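Local coordinates for Pcza361.24 (Amycolatopsis orientalis, PDB 3G2M), which probably transfers a methyl group from S-adenosyl-L-methionine to a nitrogen of glycopeptide antibiotics during their biosynthesis, at residues 183-188 with 286-291; 229-234 with 244-249. All blocks are in the same frame, centred on the assembly; numbering follows the deposited sequence.

Contact 1 (183-188 with 286-291)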
loop_
_atom_site.group_PDB
_atom_site.type_symbol
_atom_site.label_atom_id
_atom_site.label_comp_id
_atom_site.label_asym_id
_atom_site.label_seq_id
_atom_site.Cartn_x
_atom_site.Cartn_y
_atom_site.Cartn_z
ATOM N N GLY A 183 -27.619 2.673 -13.977
ATOM C CA GLY A 183 -27.388 1.309 -14.459
ATOM C C GLY A 183 -26.034 1.087 -15.118
ATOM O O GLY A 183 -25.733 -0.024 -15.555
ATOM N N GLY A 184 -25.216 2.135 -15.200
ATOM C CA GLY A 184 -23.898 2.042 -15.826
ATOM C C GLY A 184 -22.941 1.173 -15.025
ATOM O O GLY A 184 -23.092 1.025 -13.809
ATOM N N LYS A 185 -21.958 0.588 -15.700
ATOM C CA LYS A 185 -20.982 -0.252 -15.005
ATOM C C LYS A 185 -19.528 0.230 -15.057
ATOM O O LYS A 185 -19.071 0.819 -16.047
ATOM C CB LYS A 185 -21.112 -1.736 -15.388
ATOM C CG LYS A 185 -21.007 -2.080 -16.865
ATOM C CD LYS A 185 -21.648 -3.461 -17.144
ATOM C CE LYS A 185 -21.168 -4.538 -16.155
ATOM N NZ LYS A 185 -21.935 -5.818 -16.287
ATOM N N PHE A 186 -18.835 -0.015 -13.948
ATOM C CA PHE A 186 -17.423 0.289 -13.784
ATOM C C PHE A 186 -16.667 -1.031 -13.858
ATOM O O PHE A 186 -16.869 -1.914 -13.025
ATOM C CB PHE A 186 -17.203 0.975 -12.425
ATOM C CG PHE A 186 -15.779 1.402 -12.161
ATOM C CD1 PHE A 186 -14.880 1.640 -13.206
ATOM C CD2 PHE A 186 -15.350 1.616 -10.848
ATOM C CE1 PHE A 186 -13.574 2.044 -12.948
ATOM C CE2 PHE A 186 -14.042 2.035 -10.581
ATOM C CZ PHE A 186 -13.156 2.244 -11.624
ATOM N N LEU A 187 -15.820 -1.172 -14.871
ATOM C CA LEU A 187 -15.053 -2.402 -15.062
ATOM C C LEU A 187 -13.590 -2.150 -14.789
ATOM O O LEU A 187 -13.022 -1.175 -15.280
ATOM C CB LEU A 187 -15.206 -2.946 -16.490
ATOM C CG LEU A 187 -16.521 -3.494 -17.062
ATOM C CD1 LEU A 187 -16.970 -4.750 -16.362
ATOM C CD2 LEU A 187 -17.640 -2.481 -17.067
ATOM N N LEU A 188 -12.981 -3.039 -14.011
ATOM C CA LEU A 188 -11.562 -2.938 -13.696
ATOM C C LEU A 188 -10.857 -4.266 -13.958
ATOM O O LEU A 188 -11.406 -5.327 -13.678
ATOM C CB LEU A 188 -11.353 -2.550 -12.222
ATOM C CG LEU A 188 -12.166 -1.453 -11.530
ATOM C CD1 LEU A 188 -13.463 -2.004 -10.952
ATOM C CD2 LEU A 188 -11.324 -0.841 -10.399
ATOM N N LEU A 286 -11.075 -9.637 -13.591
ATOM C CA LEU A 286 -11.993 -8.645 -14.137
ATOM C C LEU A 286 -13.126 -8.411 -13.148
ATOM O O LEU A 286 -13.945 -9.301 -12.902
ATOM C CB LEU A 286 -12.546 -9.074 -15.508
ATOM C CG LEU A 286 -12.898 -7.997 -16.554
ATOM C CD1 LEU A 286 -14.025 -7.070 -16.091
ATOM C CD2 LEU A 286 -11.679 -7.179 -17.013
ATOM N N VAL A 287 -13.161 -7.199 -12.599
ATOM C CA VAL A 287 -14.118 -6.815 -11.558
ATOM C C VAL A 287 -15.217 -5.953 -12.175
ATOM O O VAL A 287 -14.928 -5.019 -12.922
ATOM C CB VAL A 287 -13.404 -6.048 -10.401
ATOM C CG1 VAL A 287 -14.402 -5.447 -9.407
ATOM C CG2 VAL A 287 -12.408 -6.958 -9.676
ATOM N N GLU A 288 -16.475 -6.285 -11.884
ATOM C CA GLU A 288 -17.618 -5.476 -12.325
ATOM C C GLU A 288 -18.273 -4.824 -11.120
ATOM O O GLU A 288 -18.618 -5.507 -10.146
ATOM C CB GLU A 288 -18.660 -6.334 -13.039
ATOM C CG GLU A 288 -18.196 -6.958 -14.340
ATOM C CD GLU A 288 -19.097 -8.082 -14.775
ATOM O OE1 GLU A 288 -20.301 -7.811 -15.002
ATOM O OE2 GLU A 288 -18.605 -9.231 -14.873
ATOM N N ALA A 289 -18.464 -3.509 -11.190
ATOM C CA ALA A 289 -19.074 -2.778 -10.082
ATOM C C ALA A 289 -20.150 -1.823 -10.567
ATOM O O ALA A 289 -20.027 -1.215 -11.635
ATOM C CB ALA A 289 -18.016 -2.027 -9.277
ATOM N N VAL A 290 -21.202 -1.696 -9.767
ATOM C CA VAL A 290 -22.315 -0.794 -10.070
ATOM C C VAL A 290 -22.740 -0.029 -8.816
ATOM O O VAL A 290 -22.422 -0.434 -7.698
ATOM C CB VAL A 290 -23.542 -1.561 -10.646
ATOM C CG1 VAL A 290 -23.185 -2.253 -11.968
ATOM C CG2 VAL A 290 -24.097 -2.574 -9.625
HETATM N N MSE A 291 -23.467 1.066 -9.002
HETATM C CA MSE A 291 -24.045 1.791 -7.874
HETATM C C MSE A 291 -25.366 1.137 -7.472
HETATM O O MSE A 291 -26.137 0.742 -8.343
HETATM C CB MSE A 291 -24.257 3.264 -8.232
HETATM C CG MSE A 291 -22.960 4.041 -8.426
HETATM SE SE MSE A 291 -21.782 3.875 -6.880
HETATM C CE MSE A 291 -22.887 4.811 -5.566
HETATM O O HOH W 1 -24.328 1.891 -11.680
#
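Lys185 reaches Glu288 because its CG sits between the backbone N and the carbonyl carbon (chi1 56°) and the chain bends again at chi3, which lays it alongside the glutamate. Glu288, with CG anti to its own carbonyl carbon (chi1 -65°), runs out the same way, and Lys185 NZ meets Glu288 OE1 at 2.9 Å from the anti side of the carboxylate, somewhat above its plane. This salt bridge lies on the face that also carries Leu187, whose CD1 presses against the aliphatic part of the glutamate and lies 3.8 Å from Leu286 CD1. On the other face Phe186, Leu188, Val287 and Ala289 gather; Leu188 CD1 touches Val287 CG1 at 3.9 Å, and Leu188 CG lies over one face of the Phe186 ring near its rim. Two pairs of backbone hydrogen bonds, Phe186 with Ala289 and Leu188 with Val287, zip the antiparallel strands. Beyond the Phe186-Ala289 pair, a water donates to Gly184 O (2.6 Å) and accepts from the backbone N of Met291, which is built as selenomethionine.

Strand 184-191 is flanked by strand 151-156 and strand 284-290, the latter leading on to strand 267-274. Phe75 of helix 69-79 packs on Leu187 and Leu286, while Leu261 of helix 254-263 covers Phe186, Leu188 and Val287, so helices sandwich the sheet of this Rossmann-like methyltransferase domain.

Contact 2 (229-234 with 244-249)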
loop_
_atom_site.group_PDB
_atom_site.type_symbol
_atom_site.label_atom_id
_atom_site.label_comp_id
_atom_site.label_asym_id
_atom_site.label_seq_id
_atom_site.Cartn_x
_atom_site.Cartn_y
_atom_site.Cartn_z
ATOM N N GLU A 229 8.665 -6.299 -7.696
ATOM C CA GLU A 229 10.046 -5.954 -7.985
ATOM C C GLU A 229 10.544 -6.783 -9.156
ATOM O O GLU A 229 10.444 -8.014 -9.142
ATOM C CB GLU A 229 10.919 -6.205 -6.755
ATOM C CG GLU A 229 12.353 -5.720 -6.901
ATOM C CD GLU A 229 13.287 -6.436 -5.953
ATOM O OE1 GLU A 229 13.534 -5.911 -4.849
ATOM O OE2 GLU A 229 13.761 -7.532 -6.303
ATOM N N ILE A 230 11.055 -6.102 -10.176
ATOM C CA ILE A 230 11.645 -6.775 -11.332
ATOM C C ILE A 230 13.121 -6.417 -11.490
ATOM O O ILE A 230 13.533 -5.289 -11.200
ATOM C CB ILE A 230 10.879 -6.473 -12.654
ATOM C CG1 ILE A 230 10.914 -4.972 -12.976
ATOM C CG2 ILE A 230 9.443 -7.002 -12.560
ATOM C CD1 ILE A 230 10.541 -4.607 -14.407
ATOM N N THR A 231 13.904 -7.405 -11.910
ATOM C CA THR A 231 15.296 -7.222 -12.296
ATOM C C THR A 231 15.451 -7.868 -13.667
ATOM O O THR A 231 15.257 -9.080 -13.809
ATOM C CB THR A 231 16.275 -7.901 -11.296
ATOM O OG1 THR A 231 16.071 -7.384 -9.975
ATOM C CG2 THR A 231 17.735 -7.667 -11.716
ATOM N N ILE A 232 15.786 -7.057 -14.669
ATOM C CA ILE A 232 15.990 -7.542 -16.038
ATOM C C ILE A 232 17.430 -7.307 -16.489
ATOM O O ILE A 232 17.993 -6.232 -16.281
ATOM C CB ILE A 232 15.026 -6.870 -17.057
ATOM C CG1 ILE A 232 13.592 -6.850 -16.519
ATOM C CG2 ILE A 232 15.088 -7.588 -18.416
ATOM C CD1 ILE A 232 12.643 -5.938 -17.285
ATOM N N HIS A 233 18.013 -8.328 -17.107
ATOM C CA HIS A 233 19.366 -8.254 -17.642
ATOM C C HIS A 233 19.467 -9.176 -18.857
ATOM O O HIS A 233 18.670 -10.105 -18.987
ATOM C CB HIS A 233 20.378 -8.674 -16.574
ATOM C CG HIS A 233 20.237 -10.098 -16.138
ATOM N ND1 HIS A 233 20.858 -11.139 -16.790
ATOM C CD2 HIS A 233 19.536 -10.654 -15.120
ATOM C CE1 HIS A 233 20.554 -12.276 -16.188
ATOM N NE2 HIS A 233 19.753 -12.009 -15.174
ATOM N N PRO A 234 20.437 -8.918 -19.758
ATOM C CA PRO A 234 20.627 -9.824 -20.893
ATOM C C PRO A 234 21.122 -11.203 -20.453
ATOM O O PRO A 234 21.871 -11.310 -19.478
ATOM C CB PRO A 234 21.683 -9.114 -21.747
ATOM C CG PRO A 234 22.376 -8.188 -20.818
ATOM C CD PRO A 234 21.377 -7.781 -19.787
ATOM N N VAL A 244 21.596 -3.638 -16.270
ATOM C CA VAL A 244 20.659 -4.302 -15.371
ATOM C C VAL A 244 19.548 -3.308 -15.038
ATOM O O VAL A 244 19.802 -2.252 -14.451
ATOM C CB VAL A 244 21.357 -4.812 -14.088
ATOM C CG1 VAL A 244 20.391 -5.630 -13.229
ATOM C CG2 VAL A 244 22.579 -5.647 -14.440
ATOM N N CYS A 245 18.324 -3.643 -15.444
ATOM C CA CYS A 245 17.172 -2.767 -15.255
ATOM C C CYS A 245 16.329 -3.245 -14.079
ATOM O O CYS A 245 15.945 -4.412 -14.025
ATOM C CB CYS A 245 16.313 -2.724 -16.522
ATOM S SG CYS A 245 17.194 -2.242 -18.025
ATOM N N THR A 246 16.050 -2.344 -13.138
ATOM C CA THR A 246 15.232 -2.675 -11.974
ATOM C C THR A 246 14.047 -1.726 -11.845
ATOM O O THR A 246 14.066 -0.617 -12.381
ATOM C CB THR A 246 16.038 -2.655 -10.648
ATOM O OG1 THR A 246 16.481 -1.320 -10.371
ATOM C CG2 THR A 246 17.238 -3.609 -10.709
ATOM N N HIS A 247 13.012 -2.173 -11.139
ATOM C CA HIS A 247 11.866 -1.318 -10.845
ATOM C C HIS A 247 11.030 -1.887 -9.710
ATOM O O HIS A 247 10.952 -3.103 -9.539
ATOM C CB HIS A 247 10.992 -1.102 -12.085
ATOM C CG HIS A 247 9.954 -0.041 -11.901
ATOM N ND1 HIS A 247 10.246 1.305 -11.969
ATOM C CD2 HIS A 247 8.631 -0.126 -11.629
ATOM C CE1 HIS A 247 9.144 2.004 -11.757
ATOM N NE2 HIS A 247 8.150 1.158 -11.549
ATOM N N ARG A 248 10.423 -0.990 -8.933
ATOM C CA ARG A 248 9.492 -1.363 -7.877
ATOM C C ARG A 248 8.175 -0.644 -8.096
ATOM O O ARG A 248 8.154 0.565 -8.340
ATOM C CB ARG A 248 10.061 -1.029 -6.494
ATOM C CG ARG A 248 11.152 -1.983 -6.038
ATOM C CD ARG A 248 11.523 -1.768 -4.576
ATOM N NE ARG A 248 12.543 -2.729 -4.164
ATOM C CZ ARG A 248 13.279 -2.641 -3.058
ATOM N NH1 ARG A 248 13.123 -1.625 -2.216
ATOM N NH2 ARG A 248 14.186 -3.581 -2.801
ATOM N N ARG A 249 7.075 -1.390 -8.036
ATOM C CA ARG A 249 5.755 -0.781 -8.188
ATOM C C ARG A 249 4.720 -1.428 -7.288
ATOM O O ARG A 249 4.872 -2.577 -6.867
ATOM C CB ARG A 249 5.286 -0.797 -9.646
ATOM C CG ARG A 249 5.090 -2.178 -10.267
ATOM C CD ARG A 249 4.399 -2.068 -11.640
#
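Glu229 and Arg248 stand side by side and point the same way, with their carboxylate and guanidinium planes only 8° apart. Glu229 OE1 comes in at the edge of the guanidinium, near its plane, and takes a hydrogen bond from Arg248 NH2 at 3.2 Å, nearly along its own C-O axis; a weak one from Arg248 NE joins it on the same oxygen. The glutamate holds CG anti to the backbone N (chi1 -173°), and its extended chain carries the carboxylate to the guanidinium. Glu229 CG lies 4.0 Å from Arg248 CG. The stronger partner of Glu229 OE1 is Arg220 NH2 of the second subunit, in a salt bridge across the interface, and two positive groups round one oxygen would be expected to keep this glutamate ionised.

Next along the same face, the side chains of Thr231 and Thr246 stand side by side, with Thr231 OG1 4.0 Å from Thr246 CG2. Their hydroxyls bond elsewhere, Thr231 OG1 with Thr31 OG1 and Thr246 OG1 with Val29 O. The Thr231 side chain crosses that of Val244 at a slant, with Thr231 CG2 3.7 Å from Val244 CG1.

On the reverse side Ile230 CG1 approaches His247 CB at 4.0 Å, and Ile232 is the cross-strand neighbour of Cys245; the imidazole of His247 leans away to Asp49 and meets Tyr51 edge-to-face. Four backbone hydrogen bonds join the strands; Ile232 N to Cys245 O and Cys245 N to Ile232 O are both 2.7 Å.

This is an antiparallel beta hairpin of strands 219-234 and 244-252. Strand 47-49 lines its second strand, and the first pairs antiparallel with a strand of the second subunit, making one sheet continuous across the dimer interface.

Overall arrangement
From the N terminus, the chain first lays strand 47-49, later an edge of the hairpin sheet, then builds most of the seven-stranded methyltransferase sheet before reaching residues 183-188. It leaves that sheet for the long strand 219-234, turns, and comes back along 244-252: contact 2 closes this short hairpin of nine intervening residues. Helix 254-263 and strand 267-274 follow, and only with 286-291 does contact 1 close its far larger loop, which holds contact 2 entirely within it. The two do not touch; their centres lie about 33 Å apart, on opposite sides of the chain's centre. Contact 1 joins two strands of the methyltransferase sheet; contact 2 joins those of the hairpin that pairs with the second subunit.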